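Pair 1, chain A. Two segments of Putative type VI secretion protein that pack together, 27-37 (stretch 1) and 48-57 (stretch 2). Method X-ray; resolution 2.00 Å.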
# COMPACT_ATOMS: atom_id res chain seq x y z
N LYS A 27 2.97 3.06 4.21
CA LYS A 27 3.45 3.65 2.97
C LYS A 27 2.85 2.87 1.78
O LYS A 27 2.36 3.49 0.84
CB LYS A 27 4.98 3.59 2.91
CG LYS A 27 5.59 4.35 1.72
CD LYS A 27 7.07 3.95 1.54
CE LYS A 27 7.78 4.72 0.45
NZ LYS A 27 7.45 4.21 -0.90
N ALA A 28 2.88 1.52 1.84
CA ALA A 28 2.29 0.69 0.78
C ALA A 28 0.77 0.94 0.66
O ALA A 28 0.28 1.08 -0.46
CB ALA A 28 2.57 -0.78 1.05
N MET A 29 0.06 1.04 1.79
CA MET A 29 -1.38 1.30 1.85
C MET A 29 -1.75 2.67 1.24
O MET A 29 -2.77 2.76 0.54
CB MET A 29 -1.85 1.25 3.31
CG MET A 29 -2.03 -0.18 3.86
SD MET A 29 -2.21 -0.19 5.67
CE MET A 29 -3.82 0.39 5.83
N LEU A 30 -0.96 3.73 1.52
CA LEU A 30 -1.23 5.04 0.96
C LEU A 30 -0.89 5.05 -0.54
O LEU A 30 -1.68 5.57 -1.34
CB LEU A 30 -0.51 6.16 1.72
CG LEU A 30 -0.76 7.59 1.22
CD1 LEU A 30 -2.27 7.96 1.26
CD2 LEU A 30 0.09 8.60 1.99
N ALA A 31 0.24 4.46 -0.93
CA ALA A 31 0.60 4.38 -2.36
C ALA A 31 -0.45 3.56 -3.17
O ALA A 31 -0.77 3.90 -4.31
CB ALA A 31 1.98 3.78 -2.53
N MET A 32 -0.99 2.50 -2.54
CA MET A 32 -1.99 1.65 -3.16
C MET A 32 -3.31 2.42 -3.33
O MET A 32 -3.94 2.33 -4.38
CB MET A 32 -2.18 0.39 -2.30
CG MET A 32 -2.98 -0.66 -2.96
SD MET A 32 -2.15 -1.42 -4.38
CE MET A 32 -3.59 -2.11 -5.17
N ARG A 33 -3.71 3.19 -2.28
CA ARG A 33 -4.93 3.98 -2.30
C ARG A 33 -4.86 5.00 -3.44
O ARG A 33 -5.83 5.14 -4.17
CB ARG A 33 -5.13 4.68 -0.96
CG ARG A 33 -6.38 5.56 -0.93
CD ARG A 33 -6.23 6.62 0.10
NE ARG A 33 -6.22 6.04 1.43
CZ ARG A 33 -5.98 6.74 2.53
NH1 ARG A 33 -5.72 8.04 2.45
NH2 ARG A 33 -6.01 6.16 3.72
N SER A 34 -3.72 5.69 -3.60
CA SER A 34 -3.51 6.69 -4.66
C SER A 34 -3.55 6.06 -6.05
O SER A 34 -4.15 6.62 -6.97
CB SER A 34 -2.19 7.43 -4.45
OG SER A 34 -2.15 8.06 -3.17
N LEU A 35 -2.90 4.90 -6.19
CA LEU A 35 -2.85 4.18 -7.44
C LEU A 35 -4.25 3.70 -7.87
O LEU A 35 -4.60 3.85 -9.04
CB LEU A 35 -1.86 3.02 -7.36
CG LEU A 35 -1.68 2.25 -8.64
CD1 LEU A 35 -0.99 3.10 -9.73
CD2 LEU A 35 -1.03 0.92 -8.40
N LEU A 36 -5.03 3.14 -6.92
CA LEU A 36 -6.41 2.69 -7.23
C LEU A 36 -7.30 3.88 -7.59
O LEU A 36 -8.15 3.76 -8.46
CB LEU A 36 -7.02 1.93 -6.05
CG LEU A 36 -6.51 0.51 -5.80
CD1 LEU A 36 -6.91 0.05 -4.39
CD2 LEU A 36 -7.07 -0.47 -6.84
N ARG A 37 -7.11 5.04 -6.93
CA ARG A 37 -7.89 6.23 -7.25
C ARG A 37 -7.55 6.71 -8.66
O ARG A 37 -8.46 7.08 -9.40
CB ARG A 37 -7.68 7.33 -6.20
CG ARG A 37 -8.27 6.95 -4.84
CD ARG A 37 -8.08 8.00 -3.75
NE ARG A 37 -8.88 9.19 -4.04
CZ ARG A 37 -10.18 9.32 -3.80
NH1 ARG A 37 -10.85 8.33 -3.20
NH2 ARG A 37 -10.82 10.42 -4.15
N THR A 48 0.57 1.04 -17.10
CA THR A 48 1.22 1.87 -16.07
C THR A 48 0.77 1.38 -14.69
O THR A 48 1.61 1.19 -13.81
CB THR A 48 0.87 3.36 -16.25
OG1 THR A 48 1.16 3.75 -17.59
CG2 THR A 48 1.63 4.29 -15.25
N PHE A 49 -0.54 1.16 -14.51
CA PHE A 49 -1.11 0.64 -13.27
C PHE A 49 -0.34 -0.61 -12.82
O PHE A 49 0.07 -0.66 -11.67
CB PHE A 49 -2.62 0.31 -13.44
CG PHE A 49 -3.19 -0.37 -12.21
CD1 PHE A 49 -3.56 0.37 -11.10
CD2 PHE A 49 -3.29 -1.76 -12.14
CE1 PHE A 49 -4.05 -0.25 -9.94
CE2 PHE A 49 -3.72 -2.39 -10.97
CZ PHE A 49 -4.10 -1.63 -9.88
N ARG A 50 -0.20 -1.64 -13.72
CA ARG A 50 0.49 -2.90 -13.34
C ARG A 50 1.96 -2.68 -13.01
O ARG A 50 2.47 -3.36 -12.14
CB ARG A 50 0.36 -3.98 -14.42
CG ARG A 50 -1.05 -4.56 -14.52
CD ARG A 50 -1.15 -5.76 -15.47
NE ARG A 50 -0.71 -5.45 -16.83
CZ ARG A 50 -1.51 -5.02 -17.80
NH1 ARG A 50 -2.80 -4.84 -17.57
NH2 ARG A 50 -1.02 -4.77 -19.01
N LYS A 51 2.64 -1.76 -13.70
CA LYS A 51 4.06 -1.43 -13.47
C LYS A 51 4.22 -0.79 -12.08
O LYS A 51 5.13 -1.15 -11.32
CB LYS A 51 4.54 -0.47 -14.57
CG LYS A 51 5.98 0.04 -14.41
CD LYS A 51 6.31 1.21 -15.37
CE LYS A 51 5.83 2.56 -14.87
NZ LYS A 51 5.90 3.59 -15.93
N GLU A 52 3.32 0.16 -11.74
CA GLU A 52 3.34 0.82 -10.44
C GLU A 52 2.94 -0.12 -9.32
O GLU A 52 3.45 0.00 -8.21
CB GLU A 52 2.47 2.07 -10.45
CG GLU A 52 2.89 3.11 -11.48
CD GLU A 52 4.26 3.73 -11.27
OE1 GLU A 52 4.79 3.64 -10.14
OE2 GLU A 52 4.80 4.29 -12.25
N LEU A 53 2.06 -1.04 -9.58
CA LEU A 53 1.62 -1.95 -8.58
C LEU A 53 2.75 -2.82 -8.15
O LEU A 53 2.94 -3.01 -7.00
CB LEU A 53 0.50 -2.81 -9.09
CG LEU A 53 0.02 -3.90 -8.15
CD1 LEU A 53 -0.66 -3.33 -6.96
CD2 LEU A 53 -0.84 -4.88 -8.88
N GLU A 54 3.50 -3.33 -9.09
CA GLU A 54 4.62 -4.18 -8.77
C GLU A 54 5.68 -3.44 -7.96
O GLU A 54 6.22 -3.99 -7.07
CB GLU A 54 5.14 -4.92 -10.00
CG GLU A 54 4.10 -5.82 -10.67
CD GLU A 54 3.46 -6.84 -9.74
OE1 GLU A 54 2.26 -7.08 -9.80
OE2 GLU A 54 4.18 -7.40 -8.92
N LYS A 55 5.91 -2.18 -8.23
CA LYS A 55 6.81 -1.35 -7.46
C LYS A 55 6.38 -1.19 -5.98
O LYS A 55 7.13 -1.37 -5.10
CB LYS A 55 6.93 -0.01 -8.13
CG LYS A 55 7.87 0.94 -7.46
N ILE A 56 5.12 -0.88 -5.77
CA ILE A 56 4.57 -0.81 -4.45
C ILE A 56 4.78 -2.13 -3.68
O ILE A 56 5.24 -2.12 -2.59
CB ILE A 56 3.08 -0.38 -4.48
CG1 ILE A 56 2.93 1.01 -5.07
CG2 ILE A 56 2.51 -0.40 -3.09
CD1 ILE A 56 1.50 1.47 -5.18
N LEU A 57 4.44 -3.25 -4.27
CA LEU A 57 4.43 -4.52 -3.55
C LEU A 57 5.79 -5.21 -3.46
O LEU A 57 5.94 -6.17 -2.78
CB LEU A 57 3.39 -5.45 -4.12
CG LEU A 57 1.98 -4.91 -4.19
CD1 LEU A 57 1.05 -5.85 -4.90
CD2 LEU A 57 1.38 -4.48 -2.89

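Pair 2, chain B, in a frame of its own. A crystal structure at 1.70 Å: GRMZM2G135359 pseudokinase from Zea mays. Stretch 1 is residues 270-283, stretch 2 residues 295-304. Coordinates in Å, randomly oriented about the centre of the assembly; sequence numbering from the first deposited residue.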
# COMPACT_ATOMS: atom_id res chain seq x y z
N ASP B 270 -12.27 8.09 -24.85
CA ASP B 270 -11.57 6.92 -25.36
C ASP B 270 -10.48 6.41 -24.42
O ASP B 270 -10.20 5.22 -24.38
CB ASP B 270 -11.02 7.20 -26.74
CG ASP B 270 -12.14 7.29 -27.78
OD1 ASP B 270 -13.17 6.60 -27.61
OD2 ASP B 270 -12.00 8.07 -28.72
N THR B 271 -9.90 7.32 -23.65
CA THR B 271 -8.97 6.93 -22.58
C THR B 271 -9.69 6.13 -21.50
O THR B 271 -9.19 5.10 -21.02
CB THR B 271 -8.28 8.17 -22.01
OG1 THR B 271 -7.72 8.91 -23.09
CG2 THR B 271 -7.16 7.79 -21.05
N ALA B 272 -10.87 6.60 -21.13
CA ALA B 272 -11.69 5.86 -20.19
C ALA B 272 -12.02 4.46 -20.70
O ALA B 272 -11.89 3.48 -19.96
CB ALA B 272 -12.94 6.64 -19.86
N ARG B 273 -12.43 4.35 -21.97
CA ARG B 273 -12.67 3.02 -22.56
C ARG B 273 -11.49 2.09 -22.44
O ARG B 273 -11.63 0.94 -22.02
CB ARG B 273 -13.02 3.11 -24.05
CG ARG B 273 -14.45 3.42 -24.34
CD ARG B 273 -14.78 3.30 -25.82
NE ARG B 273 -16.20 3.57 -25.94
CZ ARG B 273 -16.74 4.76 -26.17
NH1 ARG B 273 -15.98 5.83 -26.42
NH2 ARG B 273 -18.06 4.88 -26.20
N ALA B 274 -10.33 2.59 -22.83
CA ALA B 274 -9.13 1.78 -22.81
C ALA B 274 -8.81 1.33 -21.37
O ALA B 274 -8.43 0.18 -21.15
CB ALA B 274 -7.97 2.55 -23.44
N LEU B 275 -8.98 2.22 -20.40
CA LEU B 275 -8.71 1.83 -18.99
C LEU B 275 -9.70 0.78 -18.50
O LEU B 275 -9.32 -0.13 -17.75
CB LEU B 275 -8.75 3.05 -18.08
CG LEU B 275 -7.57 4.01 -18.32
CD1 LEU B 275 -7.82 5.34 -17.62
CD2 LEU B 275 -6.25 3.40 -17.86
N CYS B 276 -10.96 0.87 -18.94
CA CYS B 276 -11.95 -0.15 -18.60
C CYS B 276 -11.63 -1.53 -19.22
O CYS B 276 -11.97 -2.56 -18.65
CB CYS B 276 -13.36 0.30 -18.96
SG CYS B 276 -13.97 1.66 -17.93
N GLU B 277 -10.97 -1.54 -20.38
CA GLU B 277 -10.49 -2.81 -20.96
C GLU B 277 -9.39 -3.44 -20.09
O GLU B 277 -9.39 -4.65 -19.86
CB GLU B 277 -9.99 -2.61 -22.39
CG GLU B 277 -11.12 -2.26 -23.36
CD GLU B 277 -10.64 -1.76 -24.72
OE1 GLU B 277 -9.45 -1.37 -24.85
OE2 GLU B 277 -11.46 -1.75 -25.67
N VAL B 278 -8.49 -2.61 -19.57
CA VAL B 278 -7.49 -3.08 -18.60
C VAL B 278 -8.17 -3.71 -17.41
O VAL B 278 -7.81 -4.82 -17.01
CB VAL B 278 -6.54 -1.95 -18.12
CG1 VAL B 278 -5.62 -2.45 -17.00
CG2 VAL B 278 -5.74 -1.40 -19.28
N VAL B 279 -9.17 -3.02 -16.84
CA VAL B 279 -9.94 -3.58 -15.73
C VAL B 279 -10.45 -4.97 -16.11
O VAL B 279 -10.25 -5.93 -15.36
CB VAL B 279 -11.13 -2.69 -15.32
CG1 VAL B 279 -12.03 -3.42 -14.33
CG2 VAL B 279 -10.64 -1.37 -14.72
N ARG B 280 -11.12 -5.07 -17.26
CA ARG B 280 -11.76 -6.34 -17.64
C ARG B 280 -10.75 -7.49 -17.71
O ARG B 280 -11.06 -8.60 -17.25
CB ARG B 280 -12.50 -6.20 -18.97
CG ARG B 280 -13.23 -7.45 -19.43
CD ARG B 280 -14.24 -7.99 -18.43
NE ARG B 280 -14.80 -9.25 -18.90
CZ ARG B 280 -14.21 -10.44 -18.79
NH1 ARG B 280 -13.03 -10.57 -18.20
NH2 ARG B 280 -14.81 -11.53 -19.27
N SER B 281 -9.57 -7.23 -18.26
CA SER B 281 -8.53 -8.26 -18.36
C SER B 281 -8.07 -8.72 -16.98
O SER B 281 -7.97 -9.92 -16.72
CB SER B 281 -7.32 -7.73 -19.14
OG SER B 281 -7.69 -7.34 -20.44
N CYS B 282 -7.82 -7.75 -16.10
CA CYS B 282 -7.35 -8.03 -14.75
C CYS B 282 -8.35 -8.81 -13.89
O CYS B 282 -7.93 -9.64 -13.08
CB CYS B 282 -6.99 -6.73 -14.01
SG CYS B 282 -5.59 -5.83 -14.70
N ILE B 283 -9.65 -8.55 -14.04
CA ILE B 283 -10.61 -9.13 -13.10
C ILE B 283 -11.28 -10.41 -13.63
O ILE B 283 -12.24 -10.89 -13.03
CB ILE B 283 -11.69 -8.12 -12.64
CG1 ILE B 283 -12.61 -7.69 -13.78
CG2 ILE B 283 -11.03 -6.92 -11.97
CD1 ILE B 283 -13.81 -6.92 -13.29
N GLU B 295 2.88 -6.47 -17.85
CA GLU B 295 2.06 -6.15 -19.03
C GLU B 295 1.03 -5.06 -18.70
O GLU B 295 0.80 -4.15 -19.50
CB GLU B 295 1.36 -7.42 -19.53
CG GLU B 295 2.34 -8.48 -20.03
CD GLU B 295 1.71 -9.84 -20.26
OE1 GLU B 295 0.89 -10.29 -19.43
OE2 GLU B 295 2.06 -10.47 -21.29
N VAL B 296 0.44 -5.15 -17.52
CA VAL B 296 -0.52 -4.14 -17.06
C VAL B 296 0.15 -2.77 -17.01
O VAL B 296 -0.37 -1.80 -17.55
CB VAL B 296 -1.11 -4.51 -15.68
CG1 VAL B 296 -1.97 -3.38 -15.13
CG2 VAL B 296 -1.95 -5.79 -15.76
N ALA B 297 1.33 -2.69 -16.39
CA ALA B 297 2.03 -1.41 -16.29
C ALA B 297 2.40 -0.83 -17.66
O ALA B 297 2.28 0.37 -17.89
CB ALA B 297 3.28 -1.56 -15.43
N ALA B 298 2.84 -1.70 -18.57
CA ALA B 298 3.18 -1.28 -19.93
C ALA B 298 1.96 -0.72 -20.66
O ALA B 298 2.03 0.34 -21.28
CB ALA B 298 3.79 -2.44 -20.71
N ARG B 299 0.84 -1.43 -20.55
CA ARG B 299 -0.41 -1.01 -21.16
C ARG B 299 -0.89 0.30 -20.54
O ARG B 299 -1.26 1.24 -21.26
CB ARG B 299 -1.48 -2.11 -21.04
CG ARG B 299 -2.84 -1.77 -21.65
CD ARG B 299 -2.72 -1.22 -23.07
NE ARG B 299 -4.02 -0.90 -23.66
CZ ARG B 299 -4.19 -0.11 -24.72
NH1 ARG B 299 -3.15 0.46 -25.32
NH2 ARG B 299 -5.42 0.12 -25.18
N MET B 300 -0.84 0.38 -19.21
CA MET B 300 -1.22 1.60 -18.50
C MET B 300 -0.38 2.81 -18.92
O MET B 300 -0.92 3.89 -19.09
CB MET B 300 -1.12 1.41 -16.98
CG MET B 300 -2.20 0.54 -16.36
SD MET B 300 -3.87 1.20 -16.55
CE MET B 300 -3.82 2.61 -15.46
N ARG B 301 0.93 2.64 -19.10
CA ARG B 301 1.79 3.73 -19.57
C ARG B 301 1.43 4.16 -20.99
O ARG B 301 1.45 5.36 -21.31
CB ARG B 301 3.27 3.36 -19.51
CG ARG B 301 4.16 4.53 -19.87
CD ARG B 301 5.63 4.18 -19.84
NE ARG B 301 6.43 5.40 -19.96
CZ ARG B 301 7.69 5.53 -19.55
NH1 ARG B 301 8.32 4.52 -18.97
NH2 ARG B 301 8.30 6.69 -19.70
N GLU B 302 1.13 3.19 -21.84
CA GLU B 302 0.68 3.45 -23.21
C GLU B 302 -0.57 4.34 -23.18
O GLU B 302 -0.64 5.34 -23.88
CB GLU B 302 0.40 2.12 -23.93
CG GLU B 302 0.35 2.19 -25.45
CD GLU B 302 0.07 0.84 -26.09
OE1 GLU B 302 0.42 -0.20 -25.49
OE2 GLU B 302 -0.52 0.80 -27.19
N ILE B 303 -1.52 3.99 -22.31
CA ILE B 303 -2.79 4.73 -22.22
C ILE B 303 -2.66 6.13 -21.60
O ILE B 303 -3.19 7.11 -22.14
CB ILE B 303 -3.83 3.92 -21.42
CG1 ILE B 303 -4.19 2.64 -22.19
CG2 ILE B 303 -5.08 4.75 -21.14
CD1 ILE B 303 -4.87 1.57 -21.35
N THR B 304 -1.99 6.22 -20.46
CA THR B 304 -1.90 7.48 -19.72
C THR B 304 -0.80 8.41 -20.22
O THR B 304 -0.85 9.62 -19.99
CB THR B 304 -1.66 7.23 -18.22
OG1 THR B 304 -0.37 6.63 -18.02
CG2 THR B 304 -2.74 6.34 -17.64
O HOH W 1 -6.85 -1.05 -23.17

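Pair 1 and pair 2 are both built from two antiparallel helices. The axes approach to 10.0 Å at 170° in pair 1 and to 10.1 Å at 173° in pair 2, and the N, CA and C atoms of 14 central residues superpose with an RMSD of 0.2 Å. The register is the same: Ala28(A) lies opposite Ile56(A), with CA atoms 5.9 Å apart, as Thr271(B) lies opposite Ile303(B), with CA atoms 6.6 Å apart. At the other end, Leu35(A) and Phe49(A) match Val278(B) and Val296(B). The buried surface is also similar, 425 Å² and 411 Å².

The closest match between the pairs is an isoleucine knob. Ile56(A) and Ile303(B) share the m, t rotamer, and their side-chain centres fall 0.2 Å apart. Ile56(A) sits among Ala28(A), Ala31(A), Met32(A) and Leu35(A); Ile303(B) enters the equivalent hole of Thr271(B), Ala274(B), Leu275(B) and Val278(B). An alanine forms part of each hole, and its small side chain lets the isoleucine come close to the backbone: Ile56(A) CD1 is 3.4 Å from Ala31(A) O, and Ile303(B) CD1 is 3.8 Å from Ala274(B) O. Where pair 1 has Ala28(A), pair 2 has Thr271(B), whose methyl CG2 meets Ile303(B) CG2 at 3.7 Å.

The reciprocal knob differs in size. Leu35(A) inserts among Phe49(A), Glu52(A), Leu53(A) and Ile56(A), with its CD2 3.6 Å from Phe49(A) CE1. In pair 2 the shorter Val278(B) occupies this position, facing Val296(B) instead of a phenylalanine, and the gap from Val278(B) CG1 to Val296(B) CG1 is 4.2 Å. Val296(B) is also approached by Cys282(B), whose SG lies 3.8 Å from Val296(B) CG2.

Beside the knobs, a sulfur contact recurs with its partners exchanged. Met32(A) SD touches Leu53(A) CD1 at 3.5 Å; at the matching positions, Leu275(B) CD2 touches Met300(B) SD, also at 3.5 Å. The methionine thus comes from the first helix in pair 1 and from the second in pair 2. In each case a CB that starts sideways is followed by a side chain whose end comes nearer the opposite helix.

The clearest chemical difference lies at Glu52(A) and Arg299(B). Both CA-to-CB bonds point toward the other helix, but the end of Glu52(A) leads away, leaving its CB to pack against Leu35(A) CD1 at 3.7 Å. Arg299(B) instead reaches along the opposite helix, its CG 3.8 Å from Val278(B) CG2 and its NH2 3.9 Å from Ala274(B) CB. Neither pair has a direct hydrogen bond between its stretches, but in pair 2 water 1 supplies a bridge. It accepts from Arg299(B) NH2 at 2.7 Å and donates to Ala274(B) O at 2.8 Å and to Glu277(B) OE1 at 3.1 Å. The water thereby links charged groups whose nearest atoms, Glu277(B) OE1 and Arg299(B) NH2, are 4.3 Å apart, too far for a salt bridge.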